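Local coordinates for protein CBIX (Paracoccus pantotrophus, PDB 4CCS) that probably acts as a sirohydrochlorin ferrochelatase, inserting iron in the terminal step of siroheme biosynthesis in denitrifying bacteria, at residues L58-F63 / A217-S222; P32-A37 / S222-L227. All coordinates share one frame; numbering follows the deposited sequence.

Contact 1: L58-F63 / A217-S222; sequences LIYPLF and AMIAES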
loop_
_atom_site.group_PDB
_atom_site.type_symbol
_atom_site.label_atom_id
_atom_site.label_comp_id
_atom_site.label_asym_id
_atom_site.label_seq_id
_atom_site.Cartn_x
_atom_site.Cartn_y
_atom_site.Cartn_z
ATOM N N LEU A 58 10.153 14.529 8.658
ATOM C CA LEU A 58 8.931 13.735 8.808
ATOM C C LEU A 58 9.087 12.502 7.899
ATOM O O LEU A 58 9.547 12.630 6.771
ATOM C CB LEU A 58 7.664 14.516 8.399
ATOM C CG LEU A 58 7.323 15.834 9.131
ATOM C CD1 LEU A 58 5.923 16.280 8.768
ATOM C CD2 LEU A 58 7.404 15.681 10.635
ATOM N N ILE A 59 8.716 11.323 8.393
ATOM C CA ILE A 59 8.800 10.072 7.636
ATOM C C ILE A 59 7.398 9.591 7.264
ATOM O O ILE A 59 6.588 9.351 8.164
ATOM C CB ILE A 59 9.586 8.979 8.441
ATOM C CG1 ILE A 59 10.991 9.474 8.944
ATOM C CG2 ILE A 59 9.694 7.662 7.660
ATOM C CD1 ILE A 59 12.035 10.004 7.841
ATOM N N TYR A 60 7.107 9.449 5.953
ATOM C CA TYR A 60 5.833 8.866 5.514
ATOM C C TYR A 60 6.153 7.411 5.096
ATOM O O TYR A 60 6.720 7.197 4.023
ATOM C CB TYR A 60 5.157 9.642 4.371
ATOM C CG TYR A 60 3.801 9.077 3.986
ATOM C CD1 TYR A 60 3.685 8.073 3.025
ATOM C CD2 TYR A 60 2.631 9.547 4.582
ATOM C CE1 TYR A 60 2.443 7.540 2.680
ATOM C CE2 TYR A 60 1.382 9.029 4.234
ATOM C CZ TYR A 60 1.295 8.015 3.291
ATOM O OH TYR A 60 0.064 7.520 2.927
ATOM N N PRO A 61 5.826 6.433 5.950
ATOM C CA PRO A 61 6.128 5.034 5.626
ATOM C C PRO A 61 5.086 4.395 4.703
ATOM O O PRO A 61 3.887 4.413 5.002
ATOM C CB PRO A 61 6.197 4.351 6.994
ATOM C CG PRO A 61 5.393 5.224 7.930
ATOM C CD PRO A 61 5.143 6.556 7.261
ATOM N N LEU A 62 5.545 3.792 3.591
ATOM C CA LEU A 62 4.652 3.066 2.672
ATOM C C LEU A 62 4.374 1.648 3.215
ATOM O O LEU A 62 4.576 0.654 2.515
ATOM C CB LEU A 62 5.259 2.999 1.254
ATOM C CG LEU A 62 5.346 4.301 0.453
ATOM C CD1 LEU A 62 6.055 4.060 -0.884
ATOM C CD2 LEU A 62 3.957 4.888 0.181
ATOM N N PHE A 63 3.970 1.554 4.485
ATOM C CA PHE A 63 3.699 0.268 5.138
ATOM C C PHE A 63 2.188 0.047 5.207
ATOM O O PHE A 63 1.439 1.023 5.154
ATOM C CB PHE A 63 4.352 0.203 6.531
ATOM C CG PHE A 63 5.833 0.538 6.628
ATOM C CD1 PHE A 63 6.647 0.538 5.494
ATOM C CD2 PHE A 63 6.427 0.788 7.864
ATOM C CE1 PHE A 63 8.015 0.835 5.589
ATOM C CE2 PHE A 63 7.791 1.091 7.958
ATOM C CZ PHE A 63 8.576 1.109 6.822
ATOM N N ALA A 217 -1.557 12.688 -4.334
ATOM C CA ALA A 217 -2.429 13.671 -3.659
ATOM C C ALA A 217 -2.817 13.205 -2.265
ATOM O O ALA A 217 -2.789 13.998 -1.329
ATOM C CB ALA A 217 -3.669 13.945 -4.501
ATOM N N MET A 218 -3.059 11.886 -2.098
ATOM C CA MET A 218 -3.377 11.278 -0.813
ATOM C C MET A 218 -2.204 11.452 0.168
ATOM O O MET A 218 -2.409 11.892 1.299
ATOM C CB MET A 218 -3.758 9.788 -1.014
ATOM C CG MET A 218 -4.198 9.102 0.244
ATOM S SD MET A 218 -4.475 7.314 0.066
ATOM C CE MET A 218 -2.811 6.732 0.321
ATOM N N ILE A 219 -0.968 11.136 -0.274
ATOM C CA ILE A 219 0.236 11.281 0.563
ATOM C C ILE A 219 0.451 12.769 0.916
ATOM O O ILE A 219 0.717 13.091 2.073
ATOM C CB ILE A 219 1.481 10.645 -0.120
ATOM C CG1 ILE A 219 1.248 9.132 -0.407
ATOM C CG2 ILE A 219 2.752 10.876 0.724
ATOM C CD1 ILE A 219 2.451 8.388 -1.133
ATOM N N ALA A 220 0.326 13.655 -0.083
ATOM C CA ALA A 220 0.468 15.102 0.114
ATOM C C ALA A 220 -0.472 15.624 1.230
ATOM O O ALA A 220 -0.035 16.390 2.093
ATOM C CB ALA A 220 0.185 15.832 -1.191
ATOM N N GLU A 221 -1.747 15.162 1.234
ATOM C CA GLU A 221 -2.725 15.603 2.242
ATOM C C GLU A 221 -2.353 15.129 3.622
ATOM O O GLU A 221 -2.510 15.888 4.572
ATOM C CB GLU A 221 -4.184 15.238 1.872
ATOM C CG GLU A 221 -4.672 15.881 0.576
ATOM C CD GLU A 221 -4.628 17.400 0.466
ATOM O OE1 GLU A 221 -4.680 18.082 1.511
ATOM O OE2 GLU A 221 -4.571 17.910 -0.675
ATOM N N SER A 222 -1.773 13.915 3.733
ATOM C CA SER A 222 -1.303 13.375 5.001
ATOM C C SER A 222 -0.067 14.122 5.533
ATOM O O SER A 222 0.049 14.298 6.741
ATOM C CB SER A 222 -1.062 11.873 4.894
ATOM O OG SER A 222 -2.324 11.241 4.757
#
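Tyr-60 and Ile-219 form a buried CH-pi contact between the C-terminal helix 215-226 and strand 57-61, an inner strand of the parallel four-stranded sheet in the N-terminal alpha/beta lobe of this two-lobed, chelatase-like fold. Strand and helix segments run at 143°, their axes 10.4 Å apart, and the Tyr-60 ring and the Ile-219 side chain together fill the interval between them. The CB of Tyr-60 points to the helix, and CG is anti to the backbone N (chi1 -176°). Ile-219 CG2 sits over the centre of one ring face, 3.7 Å from the centroid of the Tyr-60 ring and 10° off its normal, while CG1 touches the hydroxyl-bearing half. Ser-222 CB comes in obliquely at 3.8 Å from Tyr-60 CE2, on the ring side away from Leu-62. Leu-26 and Val-30 of helix 16-30 and Ile-7 of the neighbouring strand pack around Ile-219. Tyr-60 OH and Ser-222 OG both hydrogen-bond to Asp-95 OD2, so one carboxylate oxygen ties the buried phenol to the helix. Leu-62, centre of an inverse gamma turn, brings CD2 to the ring edge, in plane, and to 4.0 Å from Ile-219 CD1.

Contact 2: P32-A37 / S222-L227; sequences PLVPQA and SIKAAL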
loop_
_atom_site.group_PDB
_atom_site.type_symbol
_atom_site.label_atom_id
_atom_site.label_comp_id
_atom_site.label_asym_id
_atom_site.label_seq_id
_atom_site.Cartn_x
_atom_site.Cartn_y
_atom_site.Cartn_z
ATOM N N PRO A 32 5.225 18.622 -6.019
ATOM C CA PRO A 32 4.493 19.858 -6.390
ATOM C C PRO A 32 3.182 20.110 -5.628
ATOM O O PRO A 32 2.626 21.210 -5.716
ATOM C CB PRO A 32 4.253 19.700 -7.890
ATOM C CG PRO A 32 4.268 18.239 -8.128
ATOM C CD PRO A 32 5.275 17.693 -7.169
ATOM N N LEU A 33 2.722 19.110 -4.849
ATOM C CA LEU A 33 1.495 19.173 -4.063
ATOM C C LEU A 33 1.723 19.609 -2.610
ATOM O O LEU A 33 0.748 19.885 -1.912
ATOM C CB LEU A 33 0.730 17.829 -4.147
ATOM C CG LEU A 33 0.521 17.231 -5.546
ATOM C CD1 LEU A 33 -0.104 15.863 -5.461
ATOM C CD2 LEU A 33 -0.328 18.139 -6.435
ATOM N N VAL A 34 2.999 19.663 -2.148
ATOM C CA VAL A 34 3.387 20.101 -0.794
ATOM C C VAL A 34 4.519 21.163 -0.929
ATOM O O VAL A 34 5.657 20.870 -0.555
ATOM C CB VAL A 34 3.820 18.941 0.158
ATOM C CG1 VAL A 34 3.825 19.385 1.620
ATOM C CG2 VAL A 34 2.960 17.707 -0.017
ATOM N N PRO A 35 4.219 22.390 -1.457
ATOM C CA PRO A 35 5.268 23.407 -1.645
ATOM C C PRO A 35 6.025 23.831 -0.381
ATOM O O PRO A 35 7.192 24.201 -0.480
ATOM C CB PRO A 35 4.519 24.585 -2.288
ATOM C CG PRO A 35 3.304 23.988 -2.891
ATOM C CD PRO A 35 2.914 22.903 -1.931
ATOM N N GLN A 36 5.391 23.737 0.801
ATOM C CA GLN A 36 6.006 24.103 2.081
ATOM C C GLN A 36 7.049 23.075 2.589
ATOM O O GLN A 36 7.666 23.288 3.634
ATOM C CB GLN A 36 4.931 24.397 3.151
ATOM C CG GLN A 36 4.012 23.213 3.489
ATOM C CD GLN A 36 2.735 23.155 2.668
ATOM O OE1 GLN A 36 2.754 23.031 1.437
ATOM N NE2 GLN A 36 1.587 23.162 3.338
ATOM N N ALA A 37 7.254 21.979 1.848
ATOM C CA ALA A 37 8.204 20.938 2.239
ATOM C C ALA A 37 9.126 20.479 1.105
ATOM O O ALA A 37 8.797 20.656 -0.067
ATOM C CB ALA A 37 7.437 19.736 2.793
ATOM N N SER A 222 -1.773 13.915 3.733
ATOM C CA SER A 222 -1.303 13.375 5.001
ATOM C C SER A 222 -0.067 14.122 5.533
ATOM O O SER A 222 0.049 14.298 6.741
ATOM C CB SER A 222 -1.062 11.873 4.894
ATOM O OG SER A 222 -2.324 11.241 4.757
ATOM N N ILE A 223 0.833 14.579 4.634
ATOM C CA ILE A 223 2.019 15.370 4.997
ATOM C C ILE A 223 1.553 16.768 5.502
ATOM O O ILE A 223 1.928 17.176 6.605
ATOM C CB ILE A 223 3.030 15.499 3.816
ATOM C CG1 ILE A 223 3.674 14.123 3.456
ATOM C CG2 ILE A 223 4.119 16.536 4.148
ATOM C CD1 ILE A 223 4.307 14.083 2.059
ATOM N N LYS A 224 0.747 17.474 4.682
ATOM C CA LYS A 224 0.178 18.805 4.970
ATOM C C LYS A 224 -0.519 18.849 6.335
ATOM O O LYS A 224 -0.342 19.816 7.073
ATOM C CB LYS A 224 -0.797 19.234 3.866
ATOM C CG LYS A 224 -0.123 19.759 2.604
ATOM C CD LYS A 224 -1.117 20.419 1.649
ATOM C CE LYS A 224 -1.640 19.486 0.585
ATOM N NZ LYS A 224 -2.506 20.195 -0.394
ATOM N N ALA A 225 -1.267 17.779 6.684
ATOM C CA ALA A 225 -1.982 17.634 7.956
ATOM C C ALA A 225 -1.035 17.499 9.152
ATOM O O ALA A 225 -1.412 17.860 10.270
ATOM C CB ALA A 225 -2.920 16.432 7.897
ATOM N N ALA A 226 0.182 16.964 8.928
ATOM C CA ALA A 226 1.178 16.773 9.988
ATOM C C ALA A 226 2.117 17.979 10.183
ATOM O O ALA A 226 2.887 18.006 11.146
ATOM C CB ALA A 226 1.974 15.510 9.733
ATOM N N LEU A 227 2.045 18.971 9.280
ATOM C CA LEU A 227 2.859 20.192 9.361
ATOM C C LEU A 227 2.137 21.273 10.181
ATOM O O LEU A 227 0.910 21.246 10.295
ATOM C CB LEU A 227 3.185 20.741 7.955
ATOM C CG LEU A 227 3.987 19.844 7.006
ATOM C CD1 LEU A 227 3.749 20.243 5.576
ATOM C CD2 LEU A 227 5.478 19.863 7.322
#
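Val-34, in the loop after helix 16-30, presses CG1 against Ile-223 and Lys-224 in the last turn of helix 215-226 and Leu-227 just after it, in a partly buried contact that no hydrogen bond crosses. The buried part, around Val-34 and Ile-223, is apolar. Val-34 CG1, anti to the backbone N (chi1 -164°), lies 3.8 Å from Ile-223 CG2 and 4.0 Å from Leu-227 CD1. Ile-223 also packs on Val-5 and Ile-7 of strand 4-9, so Val-34 reaches the sheet through Ile-223.

The solvent-facing side, with Gln-36 and Leu-33 exposed, is more polar. Gln-36 lies in a type I turn from Val-34 to Ala-37, closed by the bond from Ala-37 N to Val-34 O. Gln-36 CG takes the crowded position between backbone N and carbonyl carbon (chi1 61°) and reaches 3.6 Å from Leu-227 CD1. The Gln-36 side chain crosses that of Lys-224 at about a right angle, with Gln-36 NE2 3.9 Å from Lys-224 CG. On the same solvent side, Lys-224 bends at chi3 and lays CE 3.5 Å from Leu-33 O, a contact rather than a bond; its NZ is engaged in a salt bridge with Glu-221, one turn earlier. Here the chain's C-terminal helix covers the alpha-to-beta connection between helix 16-30 and strand 38-43, part of the alpha/beta/alpha sandwich around the parallel sheet of the N-terminal lobe.

How the contacts relate
Contacts 1 and 2 use successive parts of helix 215-226 and share Ser-222, with centres about 9 Å apart. In contact 1 the helix faces strand 57-61; in contact 2, nearer the chain's end, it meets the loop that leads into edge strand 38-43. Ala-220, turned away from the strand of contact 1, bridges the two: its CB packs 3.5 Å from Val-34 CG2 and 3.6 Å from Leu-33 CB. A second link is Leu-58 CD1, 3.9 Å from Leu-227 CD2, which ties the start of the 58-63 segment to contact 2. Together they fasten the chain's last helix to parts of the N-terminal lobe more than 150 residues earlier.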